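Local coordinates for protein alkaline phosphatase D (Bacillus subtilis, PDB 2YEQ) that hydrolyses phosphate esters, acting as a phosphodiesterase and alkaline phosphatase with an active site that contains iron and calcium, at residues I153-P158 against D209-E214; S173-T178 against V232-A237; A335-G340 against P431-F436. All coordinates share one frame; numbering follows the deposited sequence.

Contact 1 of 3, residues I153-P158 against D209-E214. With CA (calcium ion), chain B; CA (calcium ion), chain C; FE (Fe (III) ion), chain D; NA (sodium ion), chain E.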
loop_
_atom_site.group_PDB
_atom_site.type_symbol
_atom_site.label_atom_id
_atom_site.label_comp_id
_atom_site.label_asym_id
_atom_site.label_seq_id
_atom_site.Cartn_x
_atom_site.Cartn_y
_atom_site.Cartn_z
ATOM N N ILE A 153 6.723 3.271 4.983
ATOM C CA ILE A 153 8.041 3.767 5.390
ATOM C C ILE A 153 9.112 2.841 4.847
ATOM O O ILE A 153 8.788 1.735 4.418
ATOM C CB ILE A 153 8.220 3.836 6.929
ATOM C CG1 ILE A 153 8.136 2.431 7.557
ATOM C CG2 ILE A 153 7.194 4.793 7.559
ATOM C CD1 ILE A 153 8.709 2.353 8.990
ATOM N N TYR A 154 10.361 3.320 4.829
ATOM C CA TYR A 154 11.536 2.501 4.568
ATOM C C TYR A 154 12.413 2.587 5.832
ATOM O O TYR A 154 12.343 3.579 6.578
ATOM C CB TYR A 154 12.316 2.957 3.323
ATOM C CG TYR A 154 11.611 2.621 2.016
ATOM C CD1 TYR A 154 10.410 3.262 1.660
ATOM C CD2 TYR A 154 12.104 1.639 1.174
ATOM C CE1 TYR A 154 9.741 2.953 0.490
ATOM C CE2 TYR A 154 11.446 1.310 -0.023
ATOM C CZ TYR A 154 10.251 1.957 -0.346
ATOM O OH TYR A 154 9.599 1.672 -1.510
ATOM N N GLU A 155 13.232 1.562 6.031
ATOM C CA GLU A 155 13.948 1.338 7.293
ATOM C C GLU A 155 15.373 1.832 7.326
ATOM O O GLU A 155 16.012 1.854 8.396
ATOM C CB GLU A 155 13.904 -0.161 7.626
ATOM C CG GLU A 155 14.952 -1.022 6.870
ATOM C CD GLU A 155 14.469 -1.514 5.508
ATOM O OE1 GLU A 155 13.469 -0.959 4.984
ATOM O OE2 GLU A 155 15.114 -2.433 4.939
ATOM N N TYR A 156 15.894 2.213 6.168
ATOM C CA TYR A 156 17.301 2.502 5.999
ATOM C C TYR A 156 17.824 3.704 6.790
ATOM O O TYR A 156 17.061 4.568 7.215
ATOM C CB TYR A 156 17.618 2.719 4.526
ATOM C CG TYR A 156 17.361 1.492 3.679
ATOM C CD1 TYR A 156 18.217 0.402 3.737
ATOM C CD2 TYR A 156 16.250 1.411 2.838
ATOM C CE1 TYR A 156 17.983 -0.731 2.983
ATOM C CE2 TYR A 156 15.999 0.284 2.092
ATOM C CZ TYR A 156 16.854 -0.790 2.178
ATOM O OH TYR A 156 16.608 -1.913 1.433
ATOM N N GLY A 157 19.134 3.690 7.023
ATOM C CA GLY A 157 19.882 4.875 7.389
ATOM C C GLY A 157 20.069 5.742 6.160
ATOM O O GLY A 157 19.582 5.409 5.073
ATOM N N PRO A 158 20.770 6.856 6.319
ATOM C CA PRO A 158 20.968 7.774 5.203
ATOM C C PRO A 158 22.060 7.296 4.249
ATOM O O PRO A 158 22.975 6.590 4.661
ATOM C CB PRO A 158 21.352 9.087 5.900
ATOM C CG PRO A 158 21.954 8.681 7.151
ATOM C CD PRO A 158 21.215 7.447 7.593
ATOM N N ASP A 209 3.854 -3.891 3.239
ATOM C CA ASP A 209 4.711 -4.837 2.535
ATOM C C ASP A 209 5.978 -5.018 3.384
ATOM O O ASP A 209 5.861 -5.119 4.615
ATOM C CB ASP A 209 5.021 -4.409 1.087
ATOM C CG ASP A 209 5.657 -5.542 0.260
ATOM O OD1 ASP A 209 5.268 -6.732 0.457
ATOM O OD2 ASP A 209 6.595 -5.233 -0.561
ATOM N N ASP A 210 7.158 -5.052 2.780
ATOM C CA ASP A 210 8.377 -5.428 3.545
ATOM C C ASP A 210 9.008 -4.289 4.309
ATOM O O ASP A 210 9.452 -4.492 5.440
ATOM C CB ASP A 210 9.454 -6.124 2.686
ATOM C CG ASP A 210 9.768 -5.411 1.397
ATOM O OD1 ASP A 210 8.911 -4.622 0.897
ATOM O OD2 ASP A 210 10.878 -5.631 0.855
ATOM N N HIS A 211 9.046 -3.095 3.709
ATOM C CA HIS A 211 9.825 -2.013 4.263
ATOM C C HIS A 211 9.254 -1.352 5.508
ATOM O O HIS A 211 9.968 -0.596 6.174
ATOM C CB HIS A 211 10.174 -1.000 3.199
ATOM C CG HIS A 211 11.256 -1.448 2.265
ATOM N ND1 HIS A 211 12.576 -1.575 2.653
ATOM C CD2 HIS A 211 11.221 -1.737 0.940
ATOM C CE1 HIS A 211 13.307 -1.906 1.601
ATOM N NE2 HIS A 211 12.507 -2.032 0.554
ATOM N N GLU A 212 8.008 -1.673 5.867
ATOM C CA GLU A 212 7.508 -1.319 7.182
ATOM C C GLU A 212 8.302 -2.040 8.314
ATOM O O GLU A 212 8.204 -1.638 9.471
ATOM C CB GLU A 212 6.050 -1.691 7.303
ATOM C CG GLU A 212 5.133 -0.669 6.624
ATOM C CD GLU A 212 4.793 -0.949 5.154
ATOM O OE1 GLU A 212 5.430 -1.796 4.466
ATOM O OE2 GLU A 212 3.850 -0.251 4.671
ATOM N N VAL A 213 9.009 -3.129 7.966
ATOM C CA VAL A 213 9.930 -3.810 8.902
ATOM C C VAL A 213 11.333 -3.780 8.374
ATOM O O VAL A 213 12.186 -3.050 8.892
ATOM C CB VAL A 213 9.507 -5.241 9.229
ATOM C CG1 VAL A 213 10.375 -5.766 10.449
ATOM C CG2 VAL A 213 8.019 -5.323 9.534
ATOM N N GLU A 214 11.595 -4.572 7.340
ATOM C CA GLU A 214 12.911 -4.610 6.727
ATOM C C GLU A 214 12.793 -5.244 5.361
ATOM O O GLU A 214 11.979 -6.146 5.172
ATOM C CB GLU A 214 13.943 -5.412 7.579
ATOM C CG GLU A 214 15.377 -5.323 6.970
ATOM C CD GLU A 214 16.471 -6.200 7.661
ATOM O OE1 GLU A 214 16.130 -7.312 8.103
ATOM O OE2 GLU A 214 17.668 -5.757 7.689
HETATM CA CA CA B . 8.169 -3.658 -1.130
HETATM CA CA CA C . 11.948 -5.308 -1.136
HETATM FE FE FE D . 9.126 -0.051 -2.401
HETATM NA NA NA E . 19.047 -4.038 6.986
HETATM O O HOH W 1 17.720 -3.138 5.407
HETATM O O HOH W 2 20.355 -4.995 8.490
HETATM O O HOH W 3 19.521 -5.656 5.441
HETATM O O HOH W 4 5.972 -2.401 -1.581
HETATM O O HOH W 5 13.099 -4.917 -3.006
#
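H211 meets E155 through a nearly straight hydrogen bond, ND1 of H211 to OE1 of E155 at 2.6 Å with an N-H...O angle of 170°. The oxygen lies in the plane of the imidazole and receives the proton on its syn lone pair. The bend of the glutamate at chi2 (-88°) turns its carboxylate carbon back to the ring. Its other oxygen, OE2, accepts a bond from a water that also binds sodium. E214 OE2 is a ligand of that sodium, at 2.3 Å.

Both faces of the same imidazole are met: Y154 CD2 sits over the centre of one, 3.3 Å above the plane, while D210 OD2 lies above the opposite face toward the rim. The Y154 and H211 planes are inclined by 31°, and H211 CB rests over the phenol face. Y156 OH approaches the imidazole edge, 3.3 Å from H211 CE1.

Metal bonds take up several other polar atoms. Y154 OH binds iron at 2.0 Å, with C124, D151 and H382 completing the protein ligands, and S412 is another polar partner of Y154. D210 divides its carboxylate between the two calciums, OD1 sharing one with D209 OD2.

With ND1 donating to E155, NE2 of H211 lies on the metal side, and a bound phosphate ion is near the H211 side chain; E155 probably fixes the rotation of the ring, a second-shell role behind H211.

Contact 2 of 3, residues S173-T178 against V232-A237. With NA (sodium ion), chain E; PE5 (3,6,9,12,15,18,21,24-octaoxahexacosan-1-ol), chain J; EDO (1,2-ethanediol), chain S; EDO (1,2-ethanediol), chain Q.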
loop_
_atom_site.group_PDB
_atom_site.type_symbol
_atom_site.label_atom_id
_atom_site.label_comp_id
_atom_site.label_asym_id
_atom_site.label_seq_id
_atom_site.Cartn_x
_atom_site.Cartn_y
_atom_site.Cartn_z
ATOM N N SER A 173 17.583 8.922 10.909
ATOM C CA SER A 173 18.378 8.086 11.791
ATOM C C SER A 173 19.102 6.994 11.022
ATOM O O SER A 173 18.849 6.773 9.836
ATOM C CB SER A 173 17.470 7.444 12.837
ATOM O OG SER A 173 16.651 6.399 12.287
ATOM N N ALA A 174 20.015 6.306 11.702
ATOM C CA ALA A 174 20.542 5.034 11.205
ATOM C C ALA A 174 19.405 4.058 11.027
ATOM O O ALA A 174 18.279 4.309 11.454
ATOM C CB ALA A 174 21.590 4.436 12.200
ATOM N N GLU A 175 19.712 2.910 10.433
ATOM C CA GLU A 175 18.710 1.872 10.229
ATOM C C GLU A 175 17.943 1.608 11.504
ATOM O O GLU A 175 18.544 1.398 12.570
ATOM C CB GLU A 175 19.348 0.568 9.710
ATOM C CG GLU A 175 18.296 -0.536 9.467
ATOM C CD GLU A 175 18.842 -1.807 8.813
ATOM O OE1 GLU A 175 20.067 -1.918 8.645
ATOM O OE2 GLU A 175 18.045 -2.721 8.481
ATOM N N ILE A 176 16.616 1.569 11.379
ATOM C CA ILE A 176 15.723 1.513 12.501
ATOM C C ILE A 176 15.512 0.099 13.053
ATOM O O ILE A 176 15.271 -0.844 12.298
ATOM C CB ILE A 176 14.377 2.209 12.182
ATOM C CG1 ILE A 176 13.633 1.536 11.015
ATOM C CG2 ILE A 176 14.666 3.681 11.844
ATOM C CD1 ILE A 176 12.273 2.276 10.645
ATOM N N ILE A 177 15.622 -0.030 14.376
ATOM C CA ILE A 177 15.608 -1.332 15.053
ATOM C C ILE A 177 14.623 -1.381 16.187
ATOM O O ILE A 177 13.860 -2.335 16.304
ATOM C CB ILE A 177 17.005 -1.671 15.633
ATOM C CG1 ILE A 177 18.048 -1.707 14.514
ATOM C CG2 ILE A 177 16.957 -2.998 16.434
ATOM C CD1 ILE A 177 17.734 -2.710 13.430
ATOM N N THR A 178 14.639 -0.374 17.048
ATOM C CA THR A 178 13.794 -0.374 18.247
ATOM C C THR A 178 12.444 0.274 17.992
ATOM O O THR A 178 12.250 0.987 16.995
ATOM C CB THR A 178 14.443 0.450 19.362
ATOM O OG1 THR A 178 14.520 1.788 18.917
ATOM C CG2 THR A 178 15.869 -0.043 19.692
ATOM N N VAL A 232 12.647 -11.111 15.146
ATOM C CA VAL A 232 11.347 -11.225 15.783
ATOM C C VAL A 232 11.059 -10.039 16.712
ATOM O O VAL A 232 9.931 -9.537 16.781
ATOM C CB VAL A 232 11.189 -12.564 16.519
ATOM C CG1 VAL A 232 9.823 -12.647 17.234
ATOM C CG2 VAL A 232 11.340 -13.713 15.511
ATOM N N LEU A 233 12.086 -9.596 17.429
ATOM C CA LEU A 233 11.954 -8.419 18.271
ATOM C C LEU A 233 11.719 -7.186 17.396
ATOM O O LEU A 233 10.905 -6.336 17.702
ATOM C CB LEU A 233 13.212 -8.245 19.118
ATOM C CG LEU A 233 13.398 -9.314 20.204
ATOM C CD1 LEU A 233 14.802 -9.171 20.818
ATOM C CD2 LEU A 233 12.296 -9.158 21.243
ATOM N N ARG A 234 12.440 -7.119 16.295
ATOM C CA ARG A 234 12.275 -6.031 15.356
ATOM C C ARG A 234 10.859 -5.985 14.741
ATOM O O ARG A 234 10.257 -4.919 14.618
ATOM C CB ARG A 234 13.321 -6.167 14.284
ATOM C CG ARG A 234 13.520 -4.964 13.488
ATOM C CD ARG A 234 14.611 -5.178 12.533
ATOM N NE ARG A 234 14.782 -4.009 11.707
ATOM C CZ ARG A 234 15.701 -3.859 10.779
ATOM N NH1 ARG A 234 16.604 -4.805 10.542
ATOM N NH2 ARG A 234 15.733 -2.732 10.092
ATOM N N ARG A 235 10.305 -7.148 14.407
ATOM C CA ARG A 235 8.963 -7.205 13.866
ATOM C C ARG A 235 7.918 -6.753 14.875
ATOM O O ARG A 235 6.971 -6.046 14.511
ATOM C CB ARG A 235 8.616 -8.606 13.335
ATOM C CG ARG A 235 7.454 -8.595 12.355
ATOM C CD ARG A 235 7.195 -9.965 11.751
ATOM N NE ARG A 235 6.197 -10.738 12.487
ATOM C CZ ARG A 235 5.679 -11.885 12.057
ATOM N NH1 ARG A 235 6.108 -12.404 10.920
ATOM N NH2 ARG A 235 4.762 -12.519 12.762
ATOM N N ALA A 236 8.082 -7.124 16.135
ATOM C CA ALA A 236 7.201 -6.648 17.183
ATOM C C ALA A 236 7.223 -5.108 17.319
ATOM O O ALA A 236 6.171 -4.490 17.459
ATOM C CB ALA A 236 7.527 -7.334 18.559
ATOM N N ALA A 237 8.407 -4.518 17.288
ATOM C CA ALA A 237 8.574 -3.062 17.348
ATOM C C ALA A 237 7.923 -2.373 16.128
ATOM O O ALA A 237 7.192 -1.398 16.284
ATOM C CB ALA A 237 10.031 -2.709 17.419
HETATM NA NA NA E . 19.047 -4.038 6.986
HETATM C C48 PE5 J . 20.427 -5.775 17.825
HETATM C C50 PE5 J . 20.892 -5.085 16.538
HETATM O O1 PE5 J . 20.297 -5.645 15.351
HETATM C C1 PE5 J . 18.929 -6.084 15.499
HETATM C C2 PE5 J . 18.248 -6.348 14.143
HETATM O O2 PE5 J . 19.179 -6.526 13.070
HETATM C C1 EDO S . 20.247 6.952 15.218
HETATM O O1 EDO S . 21.015 7.538 14.148
HETATM C C2 EDO S . 19.971 5.468 14.973
HETATM O O2 EDO S . 19.113 4.948 15.996
HETATM C C1 EDO Q . 14.999 -4.141 19.127
HETATM O O1 EDO Q . 14.146 -4.583 18.064
HETATM C C2 EDO Q . 14.356 -4.224 20.513
HETATM O O2 EDO Q . 12.933 -4.212 20.413
HETATM O O HOH W 2 20.355 -4.995 8.490
HETATM O O HOH W 3 19.521 -5.656 5.441
HETATM O O HOH W 1 17.720 -3.138 5.407
#
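R234 and E175 form a salt bridge in which one carboxylate oxygen takes both bonds. NH2 of R234 donates to OE2 of E175 at 2.8 Å with an angle of 160°, and NH1 adds a weak bond to the same oxygen. OE2 lies near the guanidinium plane but is met on its anti side, the two flat groups standing 60° apart. That oxygen also binds sodium at 2.2 Å, so its negative charge is probably shared between a metal and an arginine. NE of R234 has a separate partner, the hydroxyl of Y182.

Over the guanidinium, I177 CD1 lies above the centre of one face, 3.5 Å from R234 CZ. The arginine reaches this place fully stretched, with CG anti to its backbone N (chi1 -164°). An alanine here would probably leave E175 OE2 with only the sodium of its two cationic partners and open a gap beneath I177 CD1.

Farther out, A237 CB packs on the backbone of T178, 3.9 Å from its carbonyl carbon, T178 being the N-cap of helix 179-190. The contact joins the loop before that helix to helix 228-245, and at this junction lies a sodium site, with E175, E214, Q517 and waters as ligands.

Contact 3 of 3, residues A335-G340 against P431-F436. With EDO (1,2-ethanediol), chain F.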
loop_
_atom_site.group_PDB
_atom_site.type_symbol
_atom_site.label_atom_id
_atom_site.label_comp_id
_atom_site.label_asym_id
_atom_site.label_seq_id
_atom_site.Cartn_x
_atom_site.Cartn_y
_atom_site.Cartn_z
ATOM N N ALA A 335 0.817 -11.436 -11.841
ATOM C CA ALA A 335 0.849 -12.062 -13.159
ATOM C C ALA A 335 2.204 -12.695 -13.429
ATOM O O ALA A 335 3.187 -12.400 -12.738
ATOM C CB ALA A 335 0.493 -11.055 -14.260
ATOM N N LYS A 336 2.248 -13.568 -14.443
ATOM C CA LYS A 336 3.506 -14.078 -14.979
ATOM C C LYS A 336 4.372 -12.917 -15.429
ATOM O O LYS A 336 3.901 -11.995 -16.108
ATOM C CB LYS A 336 3.240 -15.051 -16.150
ATOM C CG LYS A 336 4.469 -15.554 -16.887
ATOM C CD LYS A 336 4.075 -16.445 -18.109
ATOM C CE LYS A 336 5.204 -16.607 -19.132
ATOM N NZ LYS A 336 5.511 -15.402 -19.957
ATOM N N TRP A 337 5.662 -12.979 -15.104
ATOM C CA TRP A 337 6.550 -11.857 -15.319
ATOM C C TRP A 337 7.952 -12.348 -15.600
ATOM O O TRP A 337 8.885 -12.202 -14.776
ATOM C CB TRP A 337 6.480 -10.961 -14.069
ATOM C CG TRP A 337 6.994 -9.557 -14.177
ATOM C CD1 TRP A 337 7.007 -8.765 -15.264
ATOM C CD2 TRP A 337 7.503 -8.762 -13.092
ATOM N NE1 TRP A 337 7.514 -7.527 -14.944
ATOM C CE2 TRP A 337 7.822 -7.504 -13.612
ATOM C CE3 TRP A 337 7.727 -9.009 -11.733
ATOM C CZ2 TRP A 337 8.367 -6.491 -12.835
ATOM C CZ3 TRP A 337 8.270 -8.006 -10.960
ATOM C CH2 TRP A 337 8.572 -6.759 -11.506
ATOM N N ASN A 338 8.108 -12.928 -16.787
ATOM C CA ASN A 338 9.356 -13.582 -17.189
ATOM C C ASN A 338 10.365 -12.602 -17.719
ATOM O O ASN A 338 10.124 -11.964 -18.741
ATOM C CB ASN A 338 9.058 -14.657 -18.247
ATOM C CG ASN A 338 10.273 -15.510 -18.605
ATOM O OD1 ASN A 338 11.393 -15.366 -18.045
ATOM N ND2 ASN A 338 10.054 -16.423 -19.539
ATOM N N PHE A 339 11.520 -12.511 -17.056
ATOM C CA PHE A 339 12.602 -11.624 -17.484
ATOM C C PHE A 339 13.583 -12.289 -18.441
ATOM O O PHE A 339 14.462 -11.618 -18.965
ATOM C CB PHE A 339 13.400 -11.140 -16.266
ATOM C CG PHE A 339 12.563 -10.474 -15.220
ATOM C CD1 PHE A 339 11.861 -9.309 -15.515
ATOM C CD2 PHE A 339 12.490 -10.984 -13.939
ATOM C CE1 PHE A 339 11.074 -8.682 -14.544
ATOM C CE2 PHE A 339 11.719 -10.353 -12.961
ATOM C CZ PHE A 339 11.001 -9.212 -13.270
ATOM N N GLY A 340 13.464 -13.606 -18.627
ATOM C CA GLY A 340 14.381 -14.335 -19.505
ATOM C C GLY A 340 13.682 -14.678 -20.808
ATOM O O GLY A 340 13.011 -13.830 -21.392
ATOM N N PRO A 431 3.002 -11.619 -23.282
ATOM C CA PRO A 431 1.976 -10.929 -24.098
ATOM C C PRO A 431 0.673 -10.625 -23.353
ATOM O O PRO A 431 -0.152 -9.870 -23.844
ATOM C CB PRO A 431 1.717 -11.923 -25.258
ATOM C CG PRO A 431 2.215 -13.254 -24.744
ATOM C CD PRO A 431 3.407 -12.894 -23.906
ATOM N N HIS A 432 0.458 -11.224 -22.192
ATOM C CA HIS A 432 -0.656 -10.836 -21.345
ATOM C C HIS A 432 -0.490 -9.415 -20.747
ATOM O O HIS A 432 -1.463 -8.824 -20.286
ATOM C CB HIS A 432 -0.862 -11.842 -20.212
ATOM C CG HIS A 432 0.344 -12.018 -19.347
ATOM N ND1 HIS A 432 1.438 -12.758 -19.742
ATOM C CD2 HIS A 432 0.653 -11.504 -18.132
ATOM C CE1 HIS A 432 2.367 -12.697 -18.801
ATOM N NE2 HIS A 432 1.910 -11.954 -17.807
ATOM N N ILE A 433 0.726 -8.885 -20.770
ATOM C CA ILE A 433 1.023 -7.590 -20.210
ATOM C C ILE A 433 0.712 -6.493 -21.248
ATOM O O ILE A 433 1.297 -6.450 -22.332
ATOM C CB ILE A 433 2.502 -7.467 -19.721
ATOM C CG1 ILE A 433 2.834 -8.523 -18.648
ATOM C CG2 ILE A 433 2.745 -6.075 -19.132
ATOM C CD1 ILE A 433 4.223 -8.379 -17.970
ATOM N N GLN A 434 -0.155 -5.571 -20.860
ATOM C CA GLN A 434 -0.708 -4.577 -21.779
ATOM C C GLN A 434 -0.108 -3.189 -21.617
ATOM O O GLN A 434 -0.372 -2.312 -22.443
ATOM C CB GLN A 434 -2.216 -4.476 -21.546
ATOM C CG GLN A 434 -2.962 -5.782 -21.716
ATOM C CD GLN A 434 -2.742 -6.349 -23.106
ATOM O OE1 GLN A 434 -2.971 -5.653 -24.094
ATOM N NE2 GLN A 434 -2.236 -7.585 -23.187
ATOM N N PHE A 435 0.690 -2.968 -20.567
ATOM C CA PHE A 435 1.133 -1.614 -20.237
ATOM C C PHE A 435 2.394 -1.605 -19.373
ATOM O O PHE A 435 2.508 -2.426 -18.490
ATOM C CB PHE A 435 0.006 -0.910 -19.486
ATOM C CG PHE A 435 0.315 0.529 -19.093
ATOM C CD1 PHE A 435 0.595 1.485 -20.050
ATOM C CD2 PHE A 435 0.270 0.918 -17.765
ATOM C CE1 PHE A 435 0.842 2.797 -19.695
ATOM C CE2 PHE A 435 0.531 2.251 -17.390
ATOM C CZ PHE A 435 0.817 3.176 -18.338
ATOM N N PHE A 436 3.323 -0.702 -19.676
ATOM C CA PHE A 436 4.418 -0.359 -18.786
ATOM C C PHE A 436 4.608 1.153 -18.802
ATOM O O PHE A 436 4.550 1.766 -19.866
ATOM C CB PHE A 436 5.760 -1.001 -19.196
ATOM C CG PHE A 436 6.910 -0.564 -18.329
ATOM C CD1 PHE A 436 7.087 -1.138 -17.083
ATOM C CD2 PHE A 436 7.755 0.460 -18.725
ATOM C CE1 PHE A 436 8.096 -0.730 -16.230
ATOM C CE2 PHE A 436 8.781 0.897 -17.888
ATOM C CZ PHE A 436 8.961 0.287 -16.628
HETATM C C1 EDO F . 1.017 -16.007 -21.563
HETATM O O1 EDO F . 2.285 -15.322 -21.485
HETATM C C2 EDO F . -0.203 -15.132 -21.270
HETATM O O2 EDO F . -0.893 -15.429 -20.028
#
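The H432 imidazole meets K336 at its edge: the carbonyl oxygen of K336 lies exactly in the ring plane, 2.6 Å from NE2 of H432. A335 CB also lies at the edge, near the ring plane, 3.9 Å from H432 CD2. At the other ring nitrogen, ND1, the hydroxyl O1 of an ethanediol, probably from the crystallisation liquor, forms a hydrogen bond of 3.2 Å. The W337 indole carries F339 CZ over the centre of one face, 3.4 Å above its plane, and the F339 ring in turn has the W337 carbonyl oxygen over its own centre. From the facing segment, I433 CD1 comes obliquely to W337 CD1 at 3.9 Å. Outside the two segments, F333 stacks on W337 and W385 meets it edge-to-face.

The bond from NE2 of H432 to O of K336 is bent, with an N-H...O angle of 144°, and the donor is tilted 21° from the carbonyl plane. The lysine side chain crosses the histidine at about a right angle, its CB 3.7 Å from H432 CE1. Beyond this the lysine continues to NZ, which bonds to N430 OD1.

On the first segment, N338 OD1 accepts from G340 N in an Asx turn. On the second, Q434 and F435 form a classic beta bulge opposite A386, where edge strand 433-437 pairs with strand 384-390.

The contact therefore fastens the loop after strand 325-329 to the start of this edge strand by one side-chain-to-backbone bond, packing of A335 and K336 on the imidazole, and the touch of I433 on W337. NE2 donates to the K336 carbonyl and therefore carries a proton; the bond gives that oxygen a partner and probably limits rotation of the imidazole.

In the fold
Contacts 1 and 2 adjoin, their centres about 9 Å apart, whereas the centre of contact 3 stands about 27 Å from that of contact 1 and 35 Å from that of contact 2. The first pair shares the loop between strand 145-148 and helix 179-190, and E155 O probably accepts a hydrogen bond from I176 N. One sodium ion draws a glutamate from each, E175 OE2 and E214 OE2 lying 3.2 Å apart. Contact 1 is buried and rich in metal ligands; contact 2 is partly buried, its charges giving way to packing against a helix. Contact 3, also buried, binds no metal and works through a backbone acceptor and an isoleucine-on-indole touch at the edge strand of the seven-stranded sheet.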